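Local coordinates for protein NAD nucleotidase (Haemophilus influenzae, PDB 3ZTV) that degrades NAD through pyrophosphatase and 5'-nucleotidase activities to adenosine and nicotinamide riboside, acting also on other adenosine phosphates as a periplasmic zinc enzyme, at residues L201-S206 / T224-Y229; I18-S23 / V261-A266; L100-F105 / L158-K163; D178-A183 / N209-Q214; Y245-E250 / G272-K277. All blocks are in the same frame, centred on the assembly; numbering follows the deposited sequence.

How the interactions relate
From the N terminus, I18-S23 opens the longest loop, which interaction 2 closes only at V261-A266. Nested inside it, interaction 3 closes first, between L100-F105 and L158-K163. Interactions 4 and 1 follow and cross: D178-A183 precedes L201-S206, and N209-Q214 precedes T224-Y229. Interaction 5 in turn crosses interaction 2, since Y245-E250 lies within the large loop and G272-K277 beyond it. Interactions 1, 2 and 3 bring together loops at strand ends round two zinc ions and a shared water. Interaction 4 joins two helices beside the six-stranded sheet, and interaction 5 spans from the edge of that sheet to the seven-stranded one.

Interaction 1. Residues L201-S206 / T224-Y229; sequences LSHAGS and TGDSHY. With ZN (zinc ion), chain B.
H203 and D226 cross at about a right angle beside a zinc ion, the imidazole and carboxylate planes 62° apart. The backbone between G225 and D226 runs over one face of the ring, offset toward its rim, with D226 N 3.3 Å above the plane of H203. The CG of D226 stands anti to its backbone N (chi1 -167°), and D226 OD1 binds the zinc at 2.1 Å, while D226 OD2 takes a water and a salt bridge from K163. H203 is probably a ligand of the same zinc, although the ring as modelled makes the identity of the facing atom doubtful; that its NE2 faces D20 is equally doubtful. These loops close a beta-alpha-beta unit of the calcineurin-like phosphoesterase fold, in which strands 198-203 and 221-224 lie parallel and helix 206-215 connects them. The strands are stitched together where G225 N donates to S202 O at 3.0 Å. At the start of the helix, S227 OG accepts from S206 N at 3.0 Å and lies 2.9 Å from S206 OG, which also meets Y231, as S227 OG meets E263. The ring of Y229 slants toward S206, its CD2 3.5 Å from S206 OG, and carries S227 CB over its centre.

Interaction 2. Residues I18-S23 / V261-A266; sequences INDHHS and VMEGWA. With ZN (zinc ion), chain C.
N19 buries the largest area of any residue here, pressed against the bend where strand 258-263 runs out through E263, G264 and W265. Its CG occupies the crowded position between the backbone N and the carbonyl carbon (chi1 60°), and from there the amide group reaches in among the polar atoms of the other segment. N19 CG lies 3.8 Å from E263 CG. The side chain of N19 stands roughly perpendicular to that of E263, yet their amide and carboxylate planes differ by only 32°. On the backbone side, a water bridges the two segments: G264 O accepts from it at 2.8 Å, and N19 N donates to it at 3.3 Å.

A266 packs against the next residue along, its methyl CB 3.6 Å from D20 O and 3.9 Å from D20 CB. D20 belongs to the dinuclear zinc centre of the calcineurin-like phosphoesterase fold. D20 OD1 binds zinc at 2.0 Å, and H22 NE2 binds the same ion at 2.1 Å; D70 and a water complete its set. The second oxygen, OD2, receives a hydrogen bond from D226 N. E263, its chain extended beyond CG, is held by S227 OG and by the backbone N atoms of H228 and Y229, just after the zinc ligand D226, which places it in the second shell of the metal site.

D20 OD2 and E263 OE2 come within 3.9 Å of each other, and the donors that each carboxylate receives probably make this meeting of like charges tolerable.

Interaction 3. Residues L100-F105 / L158-K163; sequences LGNHEF and LDTVNK. With ZN (zinc ion), chain B.
D159 points its carboxyl group at two carbonyl oxygens, those of L100 and G101, an unusual meeting of acceptors. Both oxygens belong to L100-F105, which carries the Gly-Asn-His-Glu motif of the metallophosphoesterases and here faces the end of strand 151-159 and the start of helix 162-167. D159 OD2 comes within 2.7 Å of G101 O, so short a distance between oxygens that the acid group probably holds a proton. With CG anti to the backbone N (chi1 -151°), the group also crowds L100, whose O lies 3.1 Å from D159 CG. F105 presents its ring edge to D159 OD2, near the ring plane.

N102 OD1 binds zinc at 2.0 Å, in a site shared with D70, D226, a water that links the two metals and probably H203. N102 CB rests 3.8 Å from T160 CG2, and N102 CG lies 3.9 Å from K163 CD. K163 crosses N102 obliquely: its chain bends at chi3 (-70°), which turns CE, and NZ goes on to D226. Within the motif E104 steadies the loop, its two oxygens receiving D70 N and I72 N as well. G101 N donates to E104 OE1 at 2.7 Å, meeting it on the anti side.

Interaction 4. Residues D178-A183 / N209-Q214; sequences DEIATA and NIEIAQ
I180 sets the tip of its side chain on the carboxylate of E211, with CD1 3.4 Å from E211 CD and nearly as close to both of its oxygens. The two side chains run nearly perpendicular to each other. They belong to helices 179-191 and 206-215, two helices of the alpha/beta sandwich of the phosphoesterase domain, beside its six-stranded sheet; the short segments cross at -44° with their axes 10.1 Å apart. E211 runs extended, and its oxygens form salt bridges with K208 and K215, so that the methyl group touches a carboxylate already held by its own helix.

Deeper in, I180 and I212 lie alongside each other, pointing opposite ways, I180 CG1 lying 3.9 Å from I212 CG1. The other branch of I212, CG2, is anti to its backbone N and meets A183 CB at 4.2 Å. I212 also touches I222 and L158 of the sheet, and on the first helix A181 and T182 pack against Y177 and I185 of the second subunit.

D178 is the N-cap of helix 179-191: its OD2 accepts from A181 N at 2.9 Å. D178 O in turn is gripped from opposite faces of its plane by T182 N and by T182 OG1, the hydroxyl at 2.8 Å.

Interaction 5. Residues Y245-E250 / G272-K277; sequences YEYPLE and GDLGVK
Y245-E250 and G272-K277 keep their backbones well apart, the nearest CA atoms being those of P248 and L274 at 8.1 Å, and side chains fill the separation. The two segments come from different layers of the alpha-beta-beta-alpha sandwich of this domain: strand 249-252 edges the six-stranded sheet, while strand 270-278 runs inside the seven-stranded one. A cis peptide bond joins Y247 to P248, and both residues direct their side chains at the opposing strand.

L274 answers from its own strand with CG anti to the backbone N (chi1 -169°). Its CD1 touches both partners, standing 3.9 Å from Y247 CE1 and 3.9 Å from P248 CG. P248 is set almost square to it, and Y247 meets it at a slant. M262 of strand 258-263 packs against all three of these side chains, binding the sheets together on apolar surface.

The phenol end reaches on to G272 and D273. Y247 OH lies 3.0 Å from D273 N, but the angle is too poor for a hydrogen bond; the carboxylate of D273, a separate group, bonds R288 and Y60. G272 has no side chain to stand in the way, and Y247 OH comes within 3.4 Å of G272 C and 3.6 Å of L274 CB.

Interaction 1. Residues L201-S206 / T224-Y229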
# COMPACT_ATOMS: atom_id res chain seq x y z
N LEU A 201 -8.22 -3.85 17.30
CA LEU A 201 -9.36 -2.97 17.59
C LEU A 201 -9.45 -2.01 16.40
O LEU A 201 -8.67 -1.06 16.29
CB LEU A 201 -9.11 -2.22 18.89
CG LEU A 201 -10.22 -1.30 19.40
CD1 LEU A 201 -11.55 -2.05 19.58
CD2 LEU A 201 -9.82 -0.62 20.69
N SER A 202 -10.36 -2.32 15.47
CA SER A 202 -10.32 -1.75 14.13
C SER A 202 -11.62 -1.10 13.67
O SER A 202 -12.65 -1.75 13.53
CB SER A 202 -9.92 -2.80 13.10
OG SER A 202 -10.10 -2.30 11.79
N HIS A 203 -11.52 0.21 13.40
CA HIS A 203 -12.59 0.98 12.76
C HIS A 203 -12.55 0.88 11.23
O HIS A 203 -13.07 1.77 10.53
CB HIS A 203 -12.58 2.47 13.16
CG HIS A 203 -13.95 3.08 13.18
ND1 HIS A 203 -14.52 3.77 12.12
CD2 HIS A 203 -14.89 3.03 14.14
CE1 HIS A 203 -15.75 4.14 12.45
NE2 HIS A 203 -15.99 3.71 13.68
N ALA A 204 -11.95 -0.18 10.70
CA ALA A 204 -11.88 -0.33 9.24
C ALA A 204 -13.21 -0.74 8.60
O ALA A 204 -13.34 -0.67 7.38
CB ALA A 204 -10.79 -1.33 8.83
N GLY A 205 -14.18 -1.13 9.42
CA GLY A 205 -15.45 -1.65 8.93
C GLY A 205 -15.45 -3.17 8.76
O GLY A 205 -14.38 -3.80 8.58
N SER A 206 -16.63 -3.77 8.80
CA SER A 206 -16.73 -5.23 8.68
C SER A 206 -16.08 -5.78 7.41
O SER A 206 -15.37 -6.78 7.47
CB SER A 206 -18.19 -5.68 8.79
OG SER A 206 -18.64 -5.63 10.13
N THR A 224 -14.68 -4.76 15.88
CA THR A 224 -14.99 -3.92 14.73
C THR A 224 -15.83 -2.67 15.03
O THR A 224 -16.75 -2.70 15.86
CB THR A 224 -15.74 -4.77 13.68
OG1 THR A 224 -14.88 -5.83 13.25
CG2 THR A 224 -16.18 -3.97 12.48
N GLY A 225 -15.51 -1.60 14.30
CA GLY A 225 -16.39 -0.46 14.16
C GLY A 225 -16.48 0.00 12.72
O GLY A 225 -15.75 -0.49 11.85
N ASP A 226 -17.39 0.95 12.50
CA ASP A 226 -17.64 1.70 11.25
C ASP A 226 -18.85 1.28 10.44
O ASP A 226 -19.51 2.14 9.85
CB ASP A 226 -16.42 1.82 10.32
CG ASP A 226 -16.64 2.85 9.20
OD1 ASP A 226 -16.82 4.05 9.50
OD2 ASP A 226 -16.66 2.48 8.01
N SER A 227 -19.11 -0.02 10.38
CA SER A 227 -20.22 -0.54 9.57
C SER A 227 -21.59 -0.51 10.27
O SER A 227 -22.62 -0.57 9.60
CB SER A 227 -19.90 -1.95 9.06
OG SER A 227 -19.13 -2.73 9.98
N HIS A 228 -21.60 -0.38 11.60
CA HIS A 228 -22.85 -0.28 12.36
C HIS A 228 -23.70 -1.58 12.27
O HIS A 228 -24.92 -1.55 12.50
CB HIS A 228 -23.71 0.90 11.87
CG HIS A 228 -23.20 2.28 12.19
ND1 HIS A 228 -21.88 2.63 12.40
CD2 HIS A 228 -23.90 3.44 12.29
CE1 HIS A 228 -21.80 3.93 12.62
NE2 HIS A 228 -23.01 4.44 12.57
N TYR A 229 -23.09 -2.71 11.95
CA TYR A 229 -23.83 -3.97 11.82
C TYR A 229 -24.16 -4.59 13.16
O TYR A 229 -23.28 -4.72 14.04
CB TYR A 229 -23.03 -5.00 11.02
CG TYR A 229 -22.82 -4.70 9.56
CD1 TYR A 229 -23.58 -3.75 8.88
CD2 TYR A 229 -21.85 -5.40 8.84
CE1 TYR A 229 -23.37 -3.51 7.52
CE2 TYR A 229 -21.65 -5.17 7.49
CZ TYR A 229 -22.40 -4.22 6.84
OH TYR A 229 -22.18 -3.98 5.50
ZN ZN B . -17.17 5.17 11.30
O HOH W 1 -14.73 2.15 6.06
O HOH W 2 -19.14 4.98 10.96

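Interaction 2. Residues I18-S23 / V261-A266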
# COMPACT_ATOMS: atom_id res chain seq x y z
N ILE A 18 -18.09 -1.91 22.78
CA ILE A 18 -19.08 -1.13 22.03
C ILE A 18 -18.38 -0.41 20.87
O ILE A 18 -17.14 -0.38 20.79
CB ILE A 18 -19.83 -0.06 22.90
CG1 ILE A 18 -18.95 1.15 23.26
CG2 ILE A 18 -20.39 -0.69 24.16
CD1 ILE A 18 -19.77 2.34 23.80
N ASN A 19 -19.17 0.19 19.98
CA ASN A 19 -18.60 0.94 18.86
C ASN A 19 -19.64 1.92 18.33
O ASN A 19 -20.85 1.69 18.47
CB ASN A 19 -18.19 0.00 17.72
CG ASN A 19 -19.36 -0.79 17.18
OD1 ASN A 19 -19.99 -0.43 16.17
ND2 ASN A 19 -19.68 -1.89 17.85
N ASP A 20 -19.18 3.02 17.74
CA ASP A 20 -20.05 3.90 16.97
C ASP A 20 -21.22 4.44 17.79
O ASP A 20 -22.38 4.49 17.33
CB ASP A 20 -20.56 3.18 15.71
CG ASP A 20 -19.44 2.89 14.73
OD1 ASP A 20 -19.10 3.78 13.90
OD2 ASP A 20 -18.88 1.77 14.77
N HIS A 21 -20.94 4.85 19.01
CA HIS A 21 -22.02 5.45 19.80
C HIS A 21 -22.47 6.82 19.29
O HIS A 21 -23.62 7.21 19.53
CB HIS A 21 -21.78 5.39 21.33
CG HIS A 21 -21.00 6.53 21.91
ND1 HIS A 21 -19.64 6.48 22.12
CD2 HIS A 21 -21.42 7.72 22.42
CE1 HIS A 21 -19.24 7.60 22.70
NE2 HIS A 21 -20.31 8.37 22.90
N HIS A 22 -21.61 7.51 18.55
CA HIS A 22 -22.00 8.73 17.82
C HIS A 22 -22.76 9.74 18.71
O HIS A 22 -23.79 10.29 18.30
CB HIS A 22 -22.83 8.36 16.60
CG HIS A 22 -22.02 7.88 15.43
ND1 HIS A 22 -21.31 8.72 14.61
CD2 HIS A 22 -21.84 6.63 14.93
CE1 HIS A 22 -20.70 8.02 13.67
NE2 HIS A 22 -21.02 6.74 13.83
N SER A 23 -22.27 9.93 19.92
CA SER A 23 -22.82 10.92 20.83
C SER A 23 -24.26 10.64 21.28
O SER A 23 -24.95 11.55 21.75
CB SER A 23 -22.69 12.34 20.25
OG SER A 23 -21.33 12.67 20.02
N VAL A 261 -14.26 -12.24 14.29
CA VAL A 261 -14.57 -10.85 13.94
C VAL A 261 -15.97 -10.52 14.45
O VAL A 261 -16.92 -11.30 14.24
CB VAL A 261 -14.57 -10.67 12.41
CG1 VAL A 261 -14.94 -9.25 12.01
CG2 VAL A 261 -13.22 -11.08 11.81
N MET A 262 -16.14 -9.38 15.11
CA MET A 262 -17.48 -9.01 15.56
C MET A 262 -17.62 -7.50 15.77
O MET A 262 -16.66 -6.83 16.13
CB MET A 262 -17.89 -9.77 16.83
CG MET A 262 -17.20 -9.33 18.11
SD MET A 262 -15.46 -9.77 18.22
CE MET A 262 -15.19 -9.44 19.97
N GLU A 263 -18.84 -7.00 15.56
CA GLU A 263 -19.22 -5.61 15.80
C GLU A 263 -20.39 -5.60 16.79
O GLU A 263 -21.00 -6.65 17.05
CB GLU A 263 -19.62 -4.94 14.48
CG GLU A 263 -19.72 -3.43 14.52
CD GLU A 263 -19.78 -2.80 13.14
OE1 GLU A 263 -20.19 -3.46 12.17
OE2 GLU A 263 -19.41 -1.62 13.02
N GLY A 264 -20.69 -4.41 17.33
CA GLY A 264 -21.73 -4.24 18.33
C GLY A 264 -22.80 -3.23 17.92
O GLY A 264 -23.19 -2.35 18.70
N TRP A 265 -23.31 -3.38 16.70
CA TRP A 265 -24.37 -2.50 16.20
C TRP A 265 -23.89 -1.04 16.23
O TRP A 265 -22.81 -0.75 15.71
CB TRP A 265 -25.68 -2.73 16.98
CG TRP A 265 -26.94 -2.45 16.20
CD1 TRP A 265 -27.04 -2.07 14.89
CD2 TRP A 265 -28.29 -2.54 16.69
NE1 TRP A 265 -28.36 -1.92 14.53
CE2 TRP A 265 -29.15 -2.20 15.62
CE3 TRP A 265 -28.85 -2.88 17.92
CZ2 TRP A 265 -30.54 -2.18 15.76
CZ3 TRP A 265 -30.22 -2.86 18.06
CH2 TRP A 265 -31.05 -2.50 16.99
N ALA A 266 -24.67 -0.12 16.81
CA ALA A 266 -24.26 1.28 16.93
C ALA A 266 -25.16 2.01 17.92
O ALA A 266 -26.10 1.42 18.47
CB ALA A 266 -24.30 1.97 15.56
ZN ZN C . -20.02 5.18 12.82
O HOH W 3 -22.21 -0.76 20.72
O HOH W 2 -19.14 4.98 10.96

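Interaction 3. Residues L100-F105 / L158-K163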
# COMPACT_ATOMS: atom_id res chain seq x y z
N LEU A 100 -9.39 5.32 17.22
CA LEU A 100 -9.97 6.38 16.39
C LEU A 100 -10.83 5.85 15.26
O LEU A 100 -10.45 4.90 14.57
CB LEU A 100 -8.85 7.26 15.81
CG LEU A 100 -7.88 7.91 16.79
CD1 LEU A 100 -6.78 8.61 16.01
CD2 LEU A 100 -8.63 8.88 17.70
N GLY A 101 -12.00 6.46 15.09
CA GLY A 101 -12.82 6.22 13.92
C GLY A 101 -12.64 7.30 12.87
O GLY A 101 -11.65 8.07 12.89
N ASN A 102 -13.58 7.36 11.93
CA ASN A 102 -13.53 8.36 10.88
C ASN A 102 -14.10 9.69 11.34
O ASN A 102 -13.55 10.75 11.03
CB ASN A 102 -14.19 7.89 9.57
CG ASN A 102 -15.61 7.41 9.75
OD1 ASN A 102 -15.89 6.62 10.64
ND2 ASN A 102 -16.52 7.85 8.90
N HIS A 103 -15.19 9.65 12.10
CA HIS A 103 -15.83 10.89 12.52
C HIS A 103 -15.05 11.64 13.59
O HIS A 103 -15.31 12.82 13.84
CB HIS A 103 -17.27 10.65 12.96
CG HIS A 103 -18.21 10.43 11.82
ND1 HIS A 103 -18.52 9.18 11.33
CD2 HIS A 103 -18.91 11.31 11.07
CE1 HIS A 103 -19.38 9.30 10.33
NE2 HIS A 103 -19.62 10.58 10.14
N GLU A 104 -14.08 10.99 14.21
CA GLU A 104 -13.20 11.68 15.14
C GLU A 104 -12.49 12.87 14.48
O GLU A 104 -12.05 13.79 15.18
CB GLU A 104 -12.18 10.71 15.74
CG GLU A 104 -12.59 10.12 17.10
CD GLU A 104 -13.77 9.17 17.03
OE1 GLU A 104 -13.74 8.24 16.21
OE2 GLU A 104 -14.73 9.33 17.81
N PHE A 105 -12.40 12.87 13.15
CA PHE A 105 -11.75 13.96 12.42
C PHE A 105 -12.72 14.96 11.76
O PHE A 105 -12.28 15.84 11.01
CB PHE A 105 -10.78 13.38 11.37
CG PHE A 105 -9.56 12.76 11.96
CD1 PHE A 105 -8.47 13.54 12.32
CD2 PHE A 105 -9.48 11.38 12.18
CE1 PHE A 105 -7.33 12.97 12.88
CE2 PHE A 105 -8.35 10.81 12.73
CZ PHE A 105 -7.27 11.61 13.08
N LEU A 158 -6.60 0.49 14.77
CA LEU A 158 -6.63 0.68 13.31
C LEU A 158 -7.84 1.51 12.89
O LEU A 158 -8.94 1.31 13.42
CB LEU A 158 -6.65 -0.68 12.60
CG LEU A 158 -6.10 -0.76 11.16
CD1 LEU A 158 -4.59 -0.65 11.14
CD2 LEU A 158 -6.54 -2.07 10.50
N ASP A 159 -7.65 2.38 11.90
CA ASP A 159 -8.73 3.21 11.37
C ASP A 159 -8.97 2.94 9.89
O ASP A 159 -8.09 2.46 9.17
CB ASP A 159 -8.39 4.69 11.54
CG ASP A 159 -9.61 5.60 11.71
OD1 ASP A 159 -10.77 5.19 11.46
OD2 ASP A 159 -9.39 6.78 12.10
N THR A 160 -10.19 3.23 9.45
CA THR A 160 -10.49 3.25 8.03
C THR A 160 -9.76 4.43 7.37
O THR A 160 -9.69 5.54 7.93
CB THR A 160 -12.01 3.31 7.81
OG1 THR A 160 -12.29 3.14 6.41
CG2 THR A 160 -12.65 4.61 8.35
N VAL A 161 -9.18 4.20 6.19
CA VAL A 161 -8.31 5.18 5.55
C VAL A 161 -9.04 6.11 4.58
O VAL A 161 -9.21 7.30 4.87
CB VAL A 161 -7.08 4.52 4.87
CG1 VAL A 161 -6.29 5.55 4.08
CG2 VAL A 161 -6.20 3.85 5.92
N ASN A 162 -9.47 5.59 3.43
CA ASN A 162 -10.08 6.42 2.40
C ASN A 162 -11.28 7.22 2.92
O ASN A 162 -11.43 8.41 2.64
CB ASN A 162 -10.50 5.59 1.19
CG ASN A 162 -9.32 5.01 0.43
OD1 ASN A 162 -8.20 5.49 0.53
ND2 ASN A 162 -9.59 3.97 -0.36
N LYS A 163 -12.15 6.57 3.68
CA LYS A 163 -13.34 7.22 4.21
C LYS A 163 -12.98 8.43 5.09
O LYS A 163 -13.63 9.48 5.03
CB LYS A 163 -14.21 6.22 4.98
CG LYS A 163 -15.48 6.83 5.54
CD LYS A 163 -16.34 5.78 6.23
CE LYS A 163 -16.95 4.80 5.24
NZ LYS A 163 -17.99 3.94 5.90
ZN ZN B . -17.17 5.17 11.30
O HOH W 2 -19.14 4.98 10.96

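Interaction 4. Residues D178-A183 / N209-Q214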
# COMPACT_ATOMS: atom_id res chain seq x y z
N ASP A 178 -2.14 2.00 4.74
CA ASP A 178 -3.01 0.91 4.36
C ASP A 178 -3.38 0.00 5.53
O ASP A 178 -2.52 -0.42 6.31
CB ASP A 178 -2.36 0.08 3.26
CG ASP A 178 -3.25 -1.03 2.77
OD1 ASP A 178 -4.26 -0.73 2.11
OD2 ASP A 178 -2.93 -2.20 3.04
N GLU A 179 -4.67 -0.31 5.63
CA GLU A 179 -5.19 -1.14 6.72
C GLU A 179 -4.57 -2.55 6.75
O GLU A 179 -4.10 -2.99 7.80
CB GLU A 179 -6.72 -1.28 6.63
CG GLU A 179 -7.52 0.05 6.72
CD GLU A 179 -7.87 0.67 5.37
OE1 GLU A 179 -7.12 0.42 4.37
OE2 GLU A 179 -8.89 1.41 5.29
N ILE A 180 -4.60 -3.25 5.62
CA ILE A 180 -4.05 -4.61 5.56
C ILE A 180 -2.55 -4.63 5.83
O ILE A 180 -2.07 -5.41 6.66
CB ILE A 180 -4.36 -5.28 4.20
CG1 ILE A 180 -5.87 -5.56 4.10
CG2 ILE A 180 -3.54 -6.56 4.01
CD1 ILE A 180 -6.33 -6.02 2.73
N ALA A 181 -1.79 -3.77 5.16
CA ALA A 181 -0.35 -3.75 5.38
C ALA A 181 -0.01 -3.43 6.83
O ALA A 181 0.84 -4.07 7.45
CB ALA A 181 0.36 -2.79 4.44
N THR A 182 -0.67 -2.43 7.39
CA THR A 182 -0.37 -2.06 8.77
C THR A 182 -0.66 -3.21 9.73
O THR A 182 0.13 -3.50 10.63
CB THR A 182 -1.12 -0.77 9.22
OG1 THR A 182 -0.73 0.33 8.37
CG2 THR A 182 -0.82 -0.46 10.69
N ALA A 183 -1.82 -3.83 9.56
CA ALA A 183 -2.18 -4.97 10.41
C ALA A 183 -1.13 -6.07 10.35
O ALA A 183 -0.70 -6.57 11.39
CB ALA A 183 -3.57 -5.51 10.05
N ASN A 209 -12.28 -5.64 7.71
CA ASN A 209 -11.85 -6.53 8.79
C ASN A 209 -11.99 -8.02 8.44
O ASN A 209 -11.16 -8.84 8.86
CB ASN A 209 -12.58 -6.21 10.11
CG ASN A 209 -12.11 -4.91 10.73
OD1 ASN A 209 -11.05 -4.37 10.35
ND2 ASN A 209 -12.86 -4.42 11.71
N ILE A 210 -13.03 -8.37 7.69
CA ILE A 210 -13.18 -9.73 7.18
C ILE A 210 -12.06 -10.06 6.19
O ILE A 210 -11.51 -11.17 6.20
CB ILE A 210 -14.59 -9.91 6.56
CG1 ILE A 210 -15.63 -9.91 7.67
CG2 ILE A 210 -14.67 -11.19 5.74
CD1 ILE A 210 -17.07 -9.72 7.20
N GLU A 211 -11.70 -9.10 5.34
CA GLU A 211 -10.55 -9.28 4.46
C GLU A 211 -9.25 -9.49 5.25
O GLU A 211 -8.45 -10.38 4.92
CB GLU A 211 -10.42 -8.08 3.51
CG GLU A 211 -9.43 -8.27 2.38
CD GLU A 211 -9.29 -7.04 1.49
OE1 GLU A 211 -9.79 -5.96 1.88
OE2 GLU A 211 -8.68 -7.16 0.41
N ILE A 212 -9.03 -8.68 6.28
CA ILE A 212 -7.85 -8.84 7.12
C ILE A 212 -7.81 -10.24 7.74
O ILE A 212 -6.75 -10.91 7.74
CB ILE A 212 -7.79 -7.74 8.20
CG1 ILE A 212 -7.52 -6.37 7.56
CG2 ILE A 212 -6.75 -8.06 9.26
CD1 ILE A 212 -7.66 -5.18 8.52
N ALA A 213 -8.95 -10.71 8.25
CA ALA A 213 -9.02 -12.03 8.87
C ALA A 213 -8.55 -13.13 7.91
O ALA A 213 -7.90 -14.08 8.33
CB ALA A 213 -10.42 -12.32 9.36
N GLN A 214 -8.86 -12.97 6.63
CA GLN A 214 -8.56 -14.01 5.64
C GLN A 214 -7.20 -13.84 4.96
O GLN A 214 -6.69 -14.80 4.36
CB GLN A 214 -9.66 -14.06 4.59
CG GLN A 214 -11.00 -14.49 5.16
CD GLN A 214 -12.11 -14.41 4.14
OE1 GLN A 214 -12.65 -13.33 3.90
NE2 GLN A 214 -12.45 -15.53 3.53

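Interaction 5. Residues Y245-E250 / G272-K277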
# COMPACT_ATOMS: atom_id res chain seq x y z
N TYR A 245 -24.98 -10.62 10.75
CA TYR A 245 -24.10 -11.78 10.89
C TYR A 245 -24.30 -12.39 12.26
O TYR A 245 -24.80 -11.74 13.17
CB TYR A 245 -22.65 -11.33 10.79
CG TYR A 245 -22.21 -10.82 9.44
CD1 TYR A 245 -22.31 -11.63 8.31
CD2 TYR A 245 -21.64 -9.57 9.30
CE1 TYR A 245 -21.89 -11.18 7.07
CE2 TYR A 245 -21.20 -9.11 8.06
CZ TYR A 245 -21.33 -9.91 6.96
OH TYR A 245 -20.90 -9.45 5.73
N GLU A 246 -23.85 -13.64 12.42
CA GLU A 246 -23.79 -14.27 13.73
C GLU A 246 -22.68 -13.65 14.60
O GLU A 246 -21.61 -13.30 14.10
CB GLU A 246 -23.57 -15.78 13.57
CG GLU A 246 -23.75 -16.60 14.84
CD GLU A 246 -25.20 -16.77 15.25
OE1 GLU A 246 -26.10 -16.61 14.39
OE2 GLU A 246 -25.44 -17.09 16.43
N TYR A 247 -22.95 -13.53 15.89
CA TYR A 247 -21.97 -13.03 16.84
C TYR A 247 -21.17 -14.20 17.43
O TYR A 247 -21.73 -15.02 18.14
CB TYR A 247 -22.69 -12.28 17.99
CG TYR A 247 -21.73 -11.61 18.94
CD1 TYR A 247 -21.20 -12.31 20.01
CD2 TYR A 247 -21.31 -10.30 18.74
CE1 TYR A 247 -20.27 -11.73 20.86
CE2 TYR A 247 -20.41 -9.70 19.58
CZ TYR A 247 -19.87 -10.43 20.64
OH TYR A 247 -18.95 -9.87 21.49
N PRO A 248 -19.86 -14.32 17.11
CA PRO A 248 -19.02 -13.61 16.15
C PRO A 248 -18.94 -14.39 14.84
O PRO A 248 -19.43 -15.52 14.77
CB PRO A 248 -17.65 -13.68 16.83
CG PRO A 248 -17.64 -15.08 17.40
CD PRO A 248 -19.06 -15.29 17.89
N LEU A 249 -18.34 -13.80 13.82
CA LEU A 249 -17.91 -14.51 12.63
C LEU A 249 -16.57 -15.19 12.88
O LEU A 249 -15.78 -14.74 13.72
CB LEU A 249 -17.76 -13.55 11.45
CG LEU A 249 -19.07 -12.99 10.89
CD1 LEU A 249 -18.76 -11.94 9.83
CD2 LEU A 249 -19.93 -14.12 10.33
N GLU A 250 -16.32 -16.28 12.16
CA GLU A 250 -15.07 -17.03 12.27
C GLU A 250 -14.49 -17.34 10.89
O GLU A 250 -15.21 -17.76 10.00
CB GLU A 250 -15.28 -18.36 13.02
CG GLU A 250 -14.01 -19.18 13.17
CD GLU A 250 -14.21 -20.52 13.87
OE1 GLU A 250 -15.26 -20.75 14.50
OE2 GLU A 250 -13.28 -21.35 13.79
N GLY A 272 -21.21 -5.96 23.45
CA GLY A 272 -20.78 -7.28 23.01
C GLY A 272 -19.95 -7.95 24.10
O GLY A 272 -19.18 -7.30 24.79
N ASP A 273 -20.12 -9.26 24.22
CA ASP A 273 -19.57 -10.05 25.33
C ASP A 273 -19.04 -11.36 24.73
O ASP A 273 -19.82 -12.24 24.36
CB ASP A 273 -20.75 -10.29 26.29
CG ASP A 273 -20.46 -11.23 27.45
OD1 ASP A 273 -19.35 -11.78 27.56
OD2 ASP A 273 -21.40 -11.43 28.25
N LEU A 274 -17.71 -11.45 24.57
CA LEU A 274 -17.06 -12.60 23.95
C LEU A 274 -16.00 -13.17 24.89
O LEU A 274 -15.00 -12.52 25.17
CB LEU A 274 -16.42 -12.22 22.59
CG LEU A 274 -15.95 -13.41 21.74
CD1 LEU A 274 -17.16 -14.10 21.15
CD2 LEU A 274 -14.99 -12.97 20.63
N GLY A 275 -16.24 -14.39 25.36
CA GLY A 275 -15.26 -15.10 26.16
C GLY A 275 -14.34 -15.89 25.25
O GLY A 275 -14.80 -16.64 24.38
N VAL A 276 -13.04 -15.70 25.45
CA VAL A 276 -12.03 -16.31 24.59
C VAL A 276 -11.00 -17.07 25.41
O VAL A 276 -10.41 -16.51 26.34
CB VAL A 276 -11.28 -15.26 23.76
CG1 VAL A 276 -10.23 -15.94 22.87
CG2 VAL A 276 -12.26 -14.43 22.93
N LYS A 277 -10.78 -18.33 25.06
CA LYS A 277 -9.68 -19.09 25.65
C LYS A 277 -8.56 -19.20 24.62
O LYS A 277 -8.80 -19.50 23.45
CB LYS A 277 -10.13 -20.48 26.10
CG LYS A 277 -8.99 -21.30 26.70
CD LYS A 277 -9.46 -22.62 27.29
CE LYS A 277 -8.28 -23.39 27.87
NZ LYS A 277 -8.70 -24.61 28.62